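Local coordinates for polymerase subunit PA (Dhori virus, PDB 4CGS), which forms part of the viral RNA polymerase, the fragment here being the N-terminal domain of the PA subunit, counterpart of the influenza cap-snatching domain, and probably binds RNA, at residues A[32-37]-A[165-169]; A[38-42]-A[62-66]; A[57-61]-A[137-142]; A[99-105]-A[120-126]; A[108-112]-A[129-135]. One frame throughout, in Å; residues are numbered along the deposited sequence.

Interaction 1: residues A[32-37]-A[165-169]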
# COMPACT_ATOMS: atom_id res chain seq x y z
N LEU A 32 -5.50 9.09 13.80
CA LEU A 32 -4.02 8.94 13.79
C LEU A 32 -3.62 7.52 13.35
O LEU A 32 -2.73 7.36 12.49
CB LEU A 32 -3.43 9.30 15.19
CG LEU A 32 -1.96 8.94 15.31
CD1 LEU A 32 -1.07 9.67 14.30
CD2 LEU A 32 -1.47 9.19 16.74
N GLU A 33 -4.27 6.55 13.93
CA GLU A 33 -3.99 5.16 13.62
C GLU A 33 -4.23 4.91 12.11
O GLU A 33 -3.45 4.27 11.43
CB GLU A 33 -4.82 4.21 14.43
CG GLU A 33 -4.59 4.15 15.94
CD GLU A 33 -5.26 5.25 16.77
OE1 GLU A 33 -5.74 6.25 16.25
OE2 GLU A 33 -5.38 5.05 18.00
N ALA A 34 -5.37 5.37 11.63
CA ALA A 34 -5.70 5.24 10.24
C ALA A 34 -4.74 5.96 9.35
O ALA A 34 -4.38 5.42 8.28
CB ALA A 34 -7.12 5.69 9.97
N ARG A 35 -4.24 7.11 9.72
CA ARG A 35 -3.29 7.87 8.91
C ARG A 35 -1.98 7.10 8.82
O ARG A 35 -1.37 7.03 7.73
CB ARG A 35 -3.04 9.24 9.51
CG ARG A 35 -2.20 10.17 8.70
CD ARG A 35 -2.14 11.56 9.23
NE ARG A 35 -1.32 12.41 8.38
CZ ARG A 35 -1.02 13.68 8.68
NH1 ARG A 35 -1.50 14.19 9.82
NH2 ARG A 35 -0.21 14.41 7.90
N ILE A 36 -1.52 6.53 9.95
CA ILE A 36 -0.33 5.73 9.90
C ILE A 36 -0.47 4.56 9.02
O ILE A 36 0.39 4.30 8.19
CB ILE A 36 0.12 5.33 11.34
CG1 ILE A 36 0.54 6.60 12.13
CG2 ILE A 36 1.28 4.34 11.28
CD1 ILE A 36 0.73 6.42 13.62
N VAL A 37 -1.54 3.79 9.16
CA VAL A 37 -1.80 2.67 8.26
C VAL A 37 -1.86 3.08 6.78
O VAL A 37 -1.31 2.38 5.93
CB VAL A 37 -3.01 1.84 8.69
CG1 VAL A 37 -3.37 0.78 7.64
CG2 VAL A 37 -2.74 1.18 10.03
N ARG A 165 -2.77 0.26 19.57
CA ARG A 165 -3.74 1.22 19.05
C ARG A 165 -4.12 0.91 17.60
O ARG A 165 -5.31 0.99 17.23
CB ARG A 165 -3.21 2.65 19.21
CG ARG A 165 -3.27 3.08 20.68
CD ARG A 165 -2.76 4.47 20.89
NE ARG A 165 -3.50 5.41 20.11
CZ ARG A 165 -3.24 6.71 20.07
NH1 ARG A 165 -2.31 7.22 20.88
NH2 ARG A 165 -3.94 7.52 19.25
N MET A 166 -3.13 0.63 16.74
CA MET A 166 -3.44 0.28 15.36
C MET A 166 -4.26 -1.01 15.23
O MET A 166 -5.08 -1.16 14.34
CB MET A 166 -2.18 0.16 14.50
CG MET A 166 -1.60 1.53 14.11
SD MET A 166 -0.22 1.39 12.96
CE MET A 166 1.07 0.75 14.01
N GLN A 167 -4.01 -1.96 16.13
CA GLN A 167 -4.82 -3.18 16.19
C GLN A 167 -6.25 -2.92 16.63
O GLN A 167 -7.08 -3.80 16.54
CB GLN A 167 -4.09 -4.24 17.01
CG GLN A 167 -2.85 -4.72 16.26
CD GLN A 167 -1.97 -5.80 16.86
OE1 GLN A 167 -1.85 -5.95 18.12
NE2 GLN A 167 -1.30 -6.56 15.94
N GLU A 168 -6.49 -1.74 17.20
CA GLU A 168 -7.81 -1.27 17.56
C GLU A 168 -8.54 -0.55 16.44
O GLU A 168 -9.65 -0.04 16.65
CB GLU A 168 -7.79 -0.42 18.86
CG GLU A 168 -7.33 -1.18 20.06
CD GLU A 168 -7.08 -0.31 21.30
OE1 GLU A 168 -6.76 0.88 21.16
OE2 GLU A 168 -7.10 -0.84 22.42
N LEU A 169 -7.96 -0.44 15.24
CA LEU A 169 -8.71 -0.02 14.03
C LEU A 169 -9.93 -0.90 13.77
O LEU A 169 -9.81 -2.10 13.59
CB LEU A 169 -7.78 0.07 12.81
CG LEU A 169 -6.98 1.36 12.79
CD1 LEU A 169 -5.79 1.33 11.88
CD2 LEU A 169 -7.96 2.51 12.41
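Glu33 reaches Arg165 by two bends, one in each side chain. CG of Glu33 leaves CB opposite the carbonyl carbon and the chain then folds at chi2 (81°), while Arg165 runs straight through chi2 and turns at chi3 (57°), and the two side chains cross at about a right angle. Arg165 grips a single carboxylate oxygen side-on. NE lies 2.8 Å from Glu33 OE2 and makes the straighter bond; NH2 adds a more bent one to Glu33 OE2 at 3.1 Å. Both nitrogens hold OE2 within the guanidinium plane, yet they arrive from one face of the carboxylate, whose plane is turned 64° from that of the guanidinium. This salt bridge joins the start of helix 31-44 to the C-terminal end of the domain, where helix 162-166 runs into a type I turn from Met166 to Leu169. The turn delivers Leu169 to the helix: CD1 packs 3.6 Å from CG2 of Val37, and CD2 lies 4.1 Å from CB of Ala34. Leu169 also packs on the aliphatic part of Glu33, CG lying 3.9 Å from Glu33 CB. Met166 was modelled in two conformers, so its packing is less certain; in one, SD lies 3.7 Å from Ile36 CG2 and also meets Val37 CG2. Trp16 of helix 13-18 packs on Leu32 and Ile36, and Arg30 bonds to the carbonyl of Glu168.

Interaction 2: residues A[38-42]-A[62-66]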
# COMPACT_ATOMS: atom_id res chain seq x y z
N GLU A 38 -2.45 4.23 6.52
CA GLU A 38 -2.57 4.70 5.10
C GLU A 38 -1.20 5.06 4.57
O GLU A 38 -0.87 4.78 3.42
CB GLU A 38 -3.56 5.87 5.03
CG GLU A 38 -3.99 6.21 3.61
CD GLU A 38 -5.06 7.27 3.54
OE1 GLU A 38 -5.76 7.53 4.53
OE2 GLU A 38 -5.15 7.90 2.46
N CYS A 39 -0.37 5.65 5.40
CA CYS A 39 0.99 5.92 5.01
C CYS A 39 1.82 4.67 4.84
O CYS A 39 2.67 4.59 3.97
CB CYS A 39 1.72 6.84 5.99
SG CYS A 39 1.14 8.56 6.05
N ILE A 40 1.57 3.64 5.64
CA ILE A 40 2.19 2.33 5.46
C ILE A 40 1.79 1.78 4.09
O ILE A 40 2.63 1.28 3.34
CB ILE A 40 1.83 1.37 6.60
CG1 ILE A 40 2.51 1.81 7.94
CG2 ILE A 40 2.27 -0.08 6.26
CD1 ILE A 40 2.07 1.00 9.14
N LYS A 41 0.48 1.83 3.78
CA LYS A 41 -0.01 1.36 2.49
C LYS A 41 0.68 2.08 1.34
O LYS A 41 1.11 1.45 0.39
CB LYS A 41 -1.49 1.56 2.44
CG LYS A 41 -2.14 1.14 1.12
CD LYS A 41 -3.62 1.44 1.17
CE LYS A 41 -4.31 1.29 -0.15
NZ LYS A 41 -5.81 1.40 0.08
N TYR A 42 0.81 3.39 1.40
CA TYR A 42 1.47 4.16 0.37
C TYR A 42 2.91 3.75 0.22
O TYR A 42 3.45 3.61 -0.90
CB TYR A 42 1.29 5.63 0.55
CG TYR A 42 1.75 6.46 -0.60
CD1 TYR A 42 1.00 6.50 -1.78
CD2 TYR A 42 2.96 7.15 -0.57
CE1 TYR A 42 1.37 7.23 -2.88
CE2 TYR A 42 3.36 7.91 -1.68
CZ TYR A 42 2.56 7.98 -2.80
OH TYR A 42 2.96 8.72 -3.90
N VAL A 62 1.61 4.44 -10.06
CA VAL A 62 0.97 4.48 -8.76
C VAL A 62 -0.19 5.40 -8.83
O VAL A 62 -0.01 6.60 -9.06
CB VAL A 62 1.98 4.94 -7.62
CG1 VAL A 62 1.22 5.09 -6.29
CG2 VAL A 62 3.15 3.95 -7.46
N ASN A 63 -1.40 4.88 -8.61
CA ASN A 63 -2.62 5.71 -8.61
C ASN A 63 -2.94 6.19 -7.18
O ASN A 63 -3.69 7.16 -7.04
CB ASN A 63 -3.83 4.88 -9.12
CG ASN A 63 -3.81 4.51 -10.54
OD1 ASN A 63 -4.27 3.42 -10.89
ND2 ASN A 63 -3.27 5.38 -11.38
N MET A 64 -2.51 5.53 -6.12
CA MET A 64 -2.84 5.97 -4.80
C MET A 64 -2.42 7.39 -4.57
O MET A 64 -1.32 7.81 -4.98
CB MET A 64 -2.23 5.08 -3.76
CG MET A 64 -2.65 5.40 -2.38
SD MET A 64 -1.99 4.22 -1.16
CE MET A 64 -2.48 5.00 0.37
N TRP A 65 -3.29 8.15 -3.97
CA TRP A 65 -3.13 9.59 -3.69
C TRP A 65 -3.05 10.47 -4.94
O TRP A 65 -2.61 11.61 -4.83
CB TRP A 65 -1.97 9.84 -2.71
CG TRP A 65 -2.21 9.33 -1.33
CD1 TRP A 65 -3.38 8.86 -0.72
CD2 TRP A 65 -1.19 9.23 -0.31
NE1 TRP A 65 -3.12 8.52 0.58
CE2 TRP A 65 -1.84 8.76 0.90
CE3 TRP A 65 0.16 9.57 -0.25
CZ2 TRP A 65 -1.12 8.56 2.05
CZ3 TRP A 65 0.82 9.40 0.93
CH2 TRP A 65 0.22 8.89 2.05
N THR A 66 -3.59 10.00 -6.05
CA THR A 66 -3.86 10.77 -7.21
C THR A 66 -5.36 10.86 -7.43
O THR A 66 -6.14 10.02 -6.91
CB THR A 66 -3.19 10.26 -8.48
OG1 THR A 66 -3.92 9.10 -8.97
CG2 THR A 66 -1.67 9.95 -8.22
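The Trp65 indole lies flat on the Tyr42 ring in an offset stack, with six-membered rings 4.2 Å apart at their centroids and planes inclined by 18°. CE3 of Trp65 stands over the centre of the phenol, and CB of Tyr42 sits over the six-membered ring of the indole as a CH-pi contact. Toward the rim of that same indole face lies CE of Met64, 3.5 Å above the plane. At the edges, SD of Met64 approaches the rim of Tyr42, 3.8 Å from CD1, a Met-aromatic contact, while SG of Cys39 touches the indole 4.1 Å from CH2. NE1 of Trp65 donates to Glu38 OE2 over 2.8 Å, nearly straight (166°), on the oxygen's anti side but somewhat out of the carboxylate plane. Ser22 also bonds to that oxygen. Glu38 gets there with CG opposite its own nitrogen (chi1 -167°). Met64 crosses Lys41 at a slant, CE of Met64 3.8 Å from CD of Lys41. A glycerol, probably from the crystallisation liquor, bonds to the carbonyls of Val62 and Met64 beside Tyr42. The arrangement is a type II turn, Asn63 to Thr66, packed by aromatic stacking on helix 31-44 between strand 57-62 and helix 68-78.

Interaction 3: residues A[57-61]-A[137-142]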
# COMPACT_ATOMS: atom_id res chain seq x y z
N VAL A 57 11.35 1.53 -18.76
CA VAL A 57 10.67 2.63 -18.05
C VAL A 57 9.96 2.01 -16.83
O VAL A 57 9.89 0.77 -16.72
CB VAL A 57 9.68 3.37 -18.96
CG1 VAL A 57 10.40 4.02 -20.10
CG2 VAL A 57 8.52 2.48 -19.45
N PRO A 58 9.45 2.86 -15.88
CA PRO A 58 8.86 2.26 -14.67
C PRO A 58 7.78 1.22 -15.06
O PRO A 58 6.93 1.46 -15.91
CB PRO A 58 8.26 3.51 -13.95
CG PRO A 58 9.24 4.60 -14.27
CD PRO A 58 9.70 4.31 -15.68
N ARG A 59 7.85 0.10 -14.37
CA ARG A 59 6.86 -0.98 -14.53
C ARG A 59 5.49 -0.57 -14.07
O ARG A 59 4.50 -1.05 -14.56
CB ARG A 59 7.35 -2.22 -13.85
CG ARG A 59 6.37 -3.37 -13.82
CD ARG A 59 7.04 -4.56 -13.19
NE ARG A 59 6.08 -5.61 -12.84
CZ ARG A 59 6.32 -6.74 -12.20
NH1 ARG A 59 7.51 -6.96 -11.70
NH2 ARG A 59 5.33 -7.55 -11.93
N TYR A 60 5.44 0.27 -13.05
CA TYR A 60 4.21 0.59 -12.36
C TYR A 60 3.83 2.03 -12.48
O TYR A 60 4.72 2.90 -12.54
CB TYR A 60 4.34 0.31 -10.85
CG TYR A 60 4.49 -1.15 -10.54
CD1 TYR A 60 3.40 -2.01 -10.38
CD2 TYR A 60 5.76 -1.74 -10.43
CE1 TYR A 60 3.56 -3.35 -10.07
CE2 TYR A 60 5.93 -3.06 -10.11
CZ TYR A 60 4.82 -3.87 -9.92
OH TYR A 60 5.06 -5.21 -9.61
N ILE A 61 2.54 2.29 -12.56
CA ILE A 61 1.94 3.60 -12.31
C ILE A 61 1.27 3.55 -10.97
O ILE A 61 0.45 2.66 -10.73
CB ILE A 61 0.92 3.96 -13.42
CG1 ILE A 61 1.65 4.00 -14.78
CG2 ILE A 61 0.25 5.27 -13.10
CD1 ILE A 61 0.68 4.14 -15.99
N TYR A 137 3.37 -13.33 -6.46
CA TYR A 137 3.30 -12.21 -7.37
C TYR A 137 4.56 -11.36 -7.28
O TYR A 137 5.15 -10.99 -8.28
CB TYR A 137 2.06 -11.35 -7.12
CG TYR A 137 2.13 -10.03 -7.82
CD1 TYR A 137 1.99 -9.95 -9.20
CD2 TYR A 137 2.35 -8.89 -7.15
CE1 TYR A 137 2.06 -8.73 -9.83
CE2 TYR A 137 2.43 -7.66 -7.78
CZ TYR A 137 2.29 -7.59 -9.12
OH TYR A 137 2.48 -6.39 -9.81
N LEU A 138 4.94 -10.98 -6.05
CA LEU A 138 6.10 -10.11 -5.81
C LEU A 138 7.41 -10.92 -6.04
O LEU A 138 7.50 -12.10 -5.70
CB LEU A 138 6.07 -9.52 -4.39
CG LEU A 138 4.93 -8.57 -4.09
CD1 LEU A 138 5.09 -8.19 -2.63
CD2 LEU A 138 4.95 -7.33 -4.97
N ASP A 139 8.40 -10.24 -6.63
CA ASP A 139 9.71 -10.85 -6.83
C ASP A 139 10.51 -10.78 -5.55
O ASP A 139 10.11 -10.11 -4.58
CB ASP A 139 10.39 -10.35 -8.06
CG ASP A 139 10.97 -9.02 -7.99
OD1 ASP A 139 11.17 -8.47 -6.94
OD2 ASP A 139 11.34 -8.57 -9.16
N GLU A 140 11.70 -11.40 -5.52
CA GLU A 140 12.42 -11.51 -4.25
C GLU A 140 12.81 -10.11 -3.74
O GLU A 140 12.74 -9.86 -2.53
CB GLU A 140 13.64 -12.40 -4.44
CG GLU A 140 14.34 -12.72 -3.15
CD GLU A 140 15.57 -13.61 -3.27
OE1 GLU A 140 15.98 -13.86 -4.39
OE2 GLU A 140 16.15 -14.00 -2.25
N VAL A 141 13.22 -9.22 -4.61
CA VAL A 141 13.63 -7.87 -4.22
C VAL A 141 12.43 -7.10 -3.68
O VAL A 141 12.51 -6.45 -2.64
CB VAL A 141 14.29 -7.10 -5.42
CG1 VAL A 141 14.48 -5.62 -5.05
CG2 VAL A 141 15.64 -7.71 -5.81
N GLN A 142 11.28 -7.18 -4.36
CA GLN A 142 10.08 -6.57 -3.83
C GLN A 142 9.65 -7.11 -2.49
O GLN A 142 9.31 -6.35 -1.59
CB GLN A 142 8.94 -6.75 -4.84
CG GLN A 142 9.12 -6.02 -6.17
CD GLN A 142 8.03 -6.33 -7.14
OE1 GLN A 142 7.80 -7.53 -7.39
NE2 GLN A 142 7.38 -5.33 -7.71
O HOH W 1 6.71 -8.90 -9.50
O HOH W 2 4.69 -10.61 -11.19
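Tyr60 and Tyr137 come from opposite directions and meet through their hydroxyls: OH of Tyr60 donates to OH of Tyr137 over 2.8 Å, the acceptor lying at the edge of the Tyr60 ring. The same Tyr60 oxygen accepts from NE2 of Gln142 at 3.0 Å, close to the amide plane and fairly straight (160°). It also stands over the centre of the Arg59 guanidinium. That group faces segment 137-142 mainly through water: water 2 accepts from Arg59 NH2 and donates to Tyr137 O at 3.0 Å. Water 1 donates to Tyr137 O and, at 2.7 Å, to Gln142 OE1, and takes a weak bond from Arg59 NH1.

Further out, the amide of Gln142 is set by a capping box at the start of helix 140-157. Asp139 N donates to Gln142 OE1 at 2.9 Å, on a lone pair, and Gln142 N returns a bond of 2.9 Å to Asp139 OD1. NE2 of Gln142 also bonds to the carbonyl of Ile48. Asp92 of strand 90-92 forms a salt bridge with Arg59 and a hydrogen bond with Tyr137 OH. Hydrogen bonds thus run from Gln142 through two phenols to the carboxylate of Asp92, whose charge Arg59 would probably balance.

Interaction 4: residues A[99-105]-A[120-126]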
# COMPACT_ATOMS: atom_id res chain seq x y z
N VAL A 99 -3.29 -3.56 -9.41
CA VAL A 99 -2.83 -4.04 -8.12
C VAL A 99 -3.51 -3.25 -7.02
O VAL A 99 -3.45 -2.04 -6.99
CB VAL A 99 -1.29 -3.94 -7.99
CG1 VAL A 99 -0.83 -4.51 -6.64
CG2 VAL A 99 -0.59 -4.63 -9.15
N TYR A 100 -4.11 -3.96 -6.06
CA TYR A 100 -4.71 -3.34 -4.88
C TYR A 100 -3.84 -3.78 -3.71
O TYR A 100 -3.45 -4.94 -3.65
CB TYR A 100 -6.13 -3.80 -4.69
CG TYR A 100 -7.07 -3.56 -5.88
CD1 TYR A 100 -7.11 -4.47 -6.87
CD2 TYR A 100 -7.88 -2.42 -5.97
CE1 TYR A 100 -7.93 -4.34 -7.99
CE2 TYR A 100 -8.74 -2.25 -7.10
CZ TYR A 100 -8.73 -3.25 -8.05
OH TYR A 100 -9.56 -3.15 -9.20
N VAL A 101 -3.56 -2.86 -2.79
CA VAL A 101 -2.74 -3.17 -1.60
C VAL A 101 -3.62 -3.05 -0.37
O VAL A 101 -4.30 -2.02 -0.18
CB VAL A 101 -1.57 -2.20 -1.52
CG1 VAL A 101 -0.75 -2.41 -0.24
CG2 VAL A 101 -0.67 -2.33 -2.73
N LYS A 102 -3.57 -4.06 0.47
CA LYS A 102 -4.24 -4.10 1.72
C LYS A 102 -3.25 -4.42 2.87
O LYS A 102 -2.54 -5.44 2.80
CB LYS A 102 -5.46 -5.11 1.63
CG LYS A 102 -6.63 -4.77 0.68
CD LYS A 102 -7.91 -5.57 0.97
CE LYS A 102 -9.17 -5.02 0.24
NZ LYS A 102 -10.51 -5.57 0.71
N VAL A 103 -3.27 -3.61 3.90
CA VAL A 103 -2.46 -3.79 5.07
C VAL A 103 -3.35 -4.28 6.22
O VAL A 103 -4.32 -3.66 6.61
CB VAL A 103 -1.75 -2.48 5.52
CG1 VAL A 103 -0.94 -2.71 6.78
CG2 VAL A 103 -0.92 -1.95 4.36
N TYR A 104 -2.99 -5.41 6.78
CA TYR A 104 -3.69 -6.01 7.91
C TYR A 104 -2.92 -5.70 9.22
O TYR A 104 -1.84 -6.02 9.29
CB TYR A 104 -3.72 -7.51 7.59
CG TYR A 104 -4.60 -7.91 6.45
CD1 TYR A 104 -4.19 -7.70 5.13
CD2 TYR A 104 -5.86 -8.43 6.65
CE1 TYR A 104 -4.97 -8.04 4.06
CE2 TYR A 104 -6.67 -8.78 5.57
CZ TYR A 104 -6.24 -8.56 4.27
OH TYR A 104 -7.01 -8.91 3.17
N PRO A 105 -3.44 -4.82 10.14
CA PRO A 105 -2.89 -4.83 11.50
C PRO A 105 -3.09 -6.30 12.00
O PRO A 105 -4.25 -6.71 12.16
CB PRO A 105 -3.77 -3.80 12.24
CG PRO A 105 -4.40 -2.90 11.17
CD PRO A 105 -4.52 -3.82 9.97
N ILE A 120 -4.70 -8.12 -9.14
CA ILE A 120 -3.86 -8.71 -8.13
C ILE A 120 -4.11 -7.97 -6.82
O ILE A 120 -4.02 -6.75 -6.75
CB ILE A 120 -2.34 -8.59 -8.49
CG1 ILE A 120 -2.03 -9.37 -9.73
CG2 ILE A 120 -1.48 -8.98 -7.22
CD1 ILE A 120 -2.11 -10.85 -9.58
N PHE A 121 -4.35 -8.69 -5.72
CA PHE A 121 -4.51 -8.10 -4.41
C PHE A 121 -3.29 -8.48 -3.54
O PHE A 121 -3.21 -9.55 -3.01
CB PHE A 121 -5.82 -8.59 -3.76
CG PHE A 121 -7.11 -7.90 -4.24
CD1 PHE A 121 -7.53 -8.09 -5.55
CD2 PHE A 121 -7.87 -7.06 -3.42
CE1 PHE A 121 -8.68 -7.53 -6.03
CE2 PHE A 121 -9.00 -6.44 -3.93
CZ PHE A 121 -9.42 -6.71 -5.23
N VAL A 122 -2.41 -7.51 -3.36
CA VAL A 122 -1.27 -7.61 -2.42
C VAL A 122 -1.82 -7.45 -1.04
O VAL A 122 -2.44 -6.40 -0.69
CB VAL A 122 -0.20 -6.54 -2.74
CG1 VAL A 122 0.76 -6.34 -1.60
CG2 VAL A 122 0.52 -6.90 -4.07
N ARG A 123 -1.56 -8.46 -0.19
CA ARG A 123 -2.14 -8.55 1.15
C ARG A 123 -1.03 -8.84 2.13
O ARG A 123 -0.39 -9.89 2.07
CB ARG A 123 -3.23 -9.62 1.27
CG ARG A 123 -4.59 -9.23 0.62
CD ARG A 123 -5.57 -10.38 0.77
NE ARG A 123 -7.00 -9.98 0.64
CZ ARG A 123 -7.85 -10.36 -0.33
NH1 ARG A 123 -7.44 -11.14 -1.34
NH2 ARG A 123 -9.15 -9.99 -0.26
N VAL A 124 -0.72 -7.85 2.96
CA VAL A 124 0.43 -7.92 3.87
C VAL A 124 -0.01 -7.56 5.25
O VAL A 124 -0.89 -6.70 5.45
CB VAL A 124 1.58 -7.01 3.39
CG1 VAL A 124 2.13 -7.41 2.03
CG2 VAL A 124 1.23 -5.54 3.37
N SER A 125 0.66 -8.12 6.27
CA SER A 125 0.38 -7.78 7.67
C SER A 125 1.37 -6.80 8.18
O SER A 125 2.48 -6.66 7.68
CB SER A 125 0.38 -9.01 8.56
OG SER A 125 1.71 -9.41 8.87
N LEU A 126 1.00 -6.11 9.26
CA LEU A 126 1.90 -5.16 9.89
C LEU A 126 3.20 -5.83 10.35
O LEU A 126 4.25 -5.21 10.39
CB LEU A 126 1.23 -4.39 11.07
CG LEU A 126 0.10 -3.37 10.84
CD1 LEU A 126 -0.54 -2.90 12.16
CD2 LEU A 126 0.50 -2.19 9.96
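Strands 97-104 and 119-125 pair in parallel at one edge of the mixed sheet, segments 99-104 and 120-125 running 19° apart. The carbonyls of Tyr100, Lys102 and Tyr104 accept from Val122, Val124 and, just past the strand end, Leu126; in return Tyr100, Lys102 and Tyr104 donate to Ile120, Val122 and Val124. On one face the Tyr100 and Phe121 rings make an offset stack, 4.5 Å between centroids. The Tyr100 hydroxyl bonds to Glu119. Farther along this face Tyr104 leans across Arg123, and its OH accepts from Arg123 NE at 2.7 Å, near the guanidinium plane; Arg123 has two modelled conformers, so this bond is less certain. The other face is aliphatic: Val99 CG1 packs 3.8 Å from Val122 CG2. Beyond the strand end, Leu126 CD2 meets Val103 CG1 at 3.5 Å. Helix 31-44 lies against Val101, Val103 and Leu126, while Tyr137 of helix 132-137 packs on Val99, Ile120 and Val122, and strand 90-92 borders strand 97-104.

Interaction 5: residues A[108-112]-A[129-135]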
# COMPACT_ATOMS: atom_id res chain seq x y z
N GLY A 108 -0.57 -12.51 12.15
CA GLY A 108 -1.10 -13.57 11.26
C GLY A 108 -0.82 -13.29 9.80
O GLY A 108 -0.34 -12.20 9.46
N THR A 109 -1.05 -14.31 8.96
CA THR A 109 -0.90 -14.23 7.52
C THR A 109 -2.27 -14.03 6.84
O THR A 109 -3.18 -14.82 7.06
CB THR A 109 -0.23 -15.47 6.90
OG1 THR A 109 0.98 -15.72 7.67
CG2 THR A 109 0.12 -15.32 5.40
N PRO A 110 -2.41 -12.99 5.99
CA PRO A 110 -3.66 -12.73 5.32
C PRO A 110 -4.06 -13.88 4.41
O PRO A 110 -3.25 -14.56 3.76
CB PRO A 110 -3.37 -11.51 4.48
CG PRO A 110 -2.26 -10.81 5.24
CD PRO A 110 -1.40 -11.92 5.70
N THR A 111 -5.37 -14.04 4.32
CA THR A 111 -6.00 -15.01 3.44
C THR A 111 -6.33 -14.42 2.06
O THR A 111 -6.84 -13.28 1.97
CB THR A 111 -7.31 -15.51 4.08
OG1 THR A 111 -7.07 -15.94 5.44
CG2 THR A 111 -7.98 -16.73 3.23
N ASP A 112 -6.07 -15.17 1.01
CA ASP A 112 -6.46 -14.79 -0.34
C ASP A 112 -7.89 -15.18 -0.63
O ASP A 112 -8.34 -16.27 -0.33
CB ASP A 112 -5.51 -15.38 -1.39
CG ASP A 112 -4.10 -14.89 -1.20
OD1 ASP A 112 -3.90 -13.65 -1.18
OD2 ASP A 112 -3.19 -15.75 -1.07
N GLN A 129 4.10 -10.24 7.30
CA GLN A 129 3.62 -11.45 6.61
C GLN A 129 2.99 -11.12 5.24
O GLN A 129 2.43 -10.06 5.08
CB GLN A 129 2.61 -12.25 7.46
CG GLN A 129 3.22 -12.68 8.78
CD GLN A 129 3.74 -14.08 8.67
OE1 GLN A 129 2.98 -15.04 8.78
NE2 GLN A 129 5.01 -14.22 8.38
N MET A 130 3.08 -12.05 4.30
CA MET A 130 2.54 -11.89 2.99
C MET A 130 1.62 -13.05 2.68
O MET A 130 1.97 -14.22 2.93
CB MET A 130 3.65 -11.89 1.93
CG MET A 130 4.60 -10.74 2.02
SD MET A 130 6.11 -10.97 1.01
CE MET A 130 6.93 -12.46 1.87
N SER A 131 0.45 -12.81 2.07
CA SER A 131 -0.44 -13.90 1.64
C SER A 131 0.28 -14.74 0.59
O SER A 131 1.21 -14.29 -0.08
CB SER A 131 -1.72 -13.40 1.07
OG SER A 131 -1.59 -12.95 -0.25
N PRO A 132 -0.20 -15.98 0.38
CA PRO A 132 0.48 -16.87 -0.60
C PRO A 132 0.50 -16.23 -2.00
O PRO A 132 1.51 -16.32 -2.72
CB PRO A 132 -0.38 -18.11 -0.55
CG PRO A 132 -0.83 -18.17 0.89
CD PRO A 132 -1.10 -16.75 1.28
N ILE A 133 -0.62 -15.65 -2.47
CA ILE A 133 -0.64 -15.03 -3.78
C ILE A 133 0.25 -13.79 -3.86
O ILE A 133 0.92 -13.57 -4.86
CB ILE A 133 -2.06 -14.60 -4.19
CG1 ILE A 133 -2.84 -15.88 -4.59
CG2 ILE A 133 -2.05 -13.53 -5.34
CD1 ILE A 133 -2.59 -16.30 -6.03
N THR A 134 0.37 -13.06 -2.75
CA THR A 134 1.25 -11.93 -2.68
C THR A 134 2.72 -12.38 -2.85
O THR A 134 3.48 -11.79 -3.59
CB THR A 134 1.05 -11.21 -1.35
OG1 THR A 134 -0.30 -10.80 -1.28
CG2 THR A 134 1.96 -10.02 -1.20
N ARG A 135 3.11 -13.41 -2.11
CA ARG A 135 4.48 -13.92 -2.18
C ARG A 135 4.86 -14.43 -3.55
O ARG A 135 6.02 -14.41 -3.92
CB ARG A 135 4.68 -15.09 -1.15
CG ARG A 135 4.38 -14.71 0.25
CD ARG A 135 4.69 -15.89 1.11
NE ARG A 135 3.94 -17.10 0.95
CZ ARG A 135 3.09 -17.64 1.83
NH1 ARG A 135 2.55 -16.99 2.86
NH2 ARG A 135 2.67 -18.90 1.57
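Asp112 uses both carboxylate oxygens on the beginning of helix 132-137. Its OD1 accepts from Ser131 OG at 2.6 Å through the syn lone pair, and its OD2 accepts from Ile133 N at 2.9 Å, a straight bond (171°) that arrives from above the carboxylate plane. Ser131 is the N-cap, and its OG is held by three partners: besides donating to Asp112 it accepts from Thr134 N at 3.2 Å and from Thr134 OG1 at 2.7 Å. The chi1 of Ser131 (79°) sets OG between the backbone nitrogen and the carbonyl carbon, where it can face both the helix and Asp112. Thr134 OG1 also takes a bond from the backbone nitrogen of Arg123. The carbonyl of Met130 accepts from Arg135 NH1 at 2.8 Å, and Thr109 CG2 packs against that same oxygen at 3.3 Å. Backbone NH groups of the first helical turn are thus met by a serine and by an aspartate from the 105-118 loop; the negative charge probably suits the positive end of the helix dipole.

Overall arrangement
Interaction 4 forms the middle of the group. Its valine face receives helix 31-44, so it touches interaction 2 through Lys41 and Ile40, and it meets interaction 1 where Pro105 and Leu126 pack on Met166. Interactions 1 and 2 follow one another along that helix, their centres about 15 Å apart. Interaction 5 lies about 8 Å from interaction 4, centre to centre, and the two are joined by the backbone N and O of Arg123, which bond to Thr134 OG1 and Ser131 N. Interaction 3 reaches the same sheet through Tyr137, on the opposite side of the chain's centre from interaction 1, about 27 Å away between centres. A glycerol, probably from the crystallisation liquor, lies at Tyr42 in interaction 2.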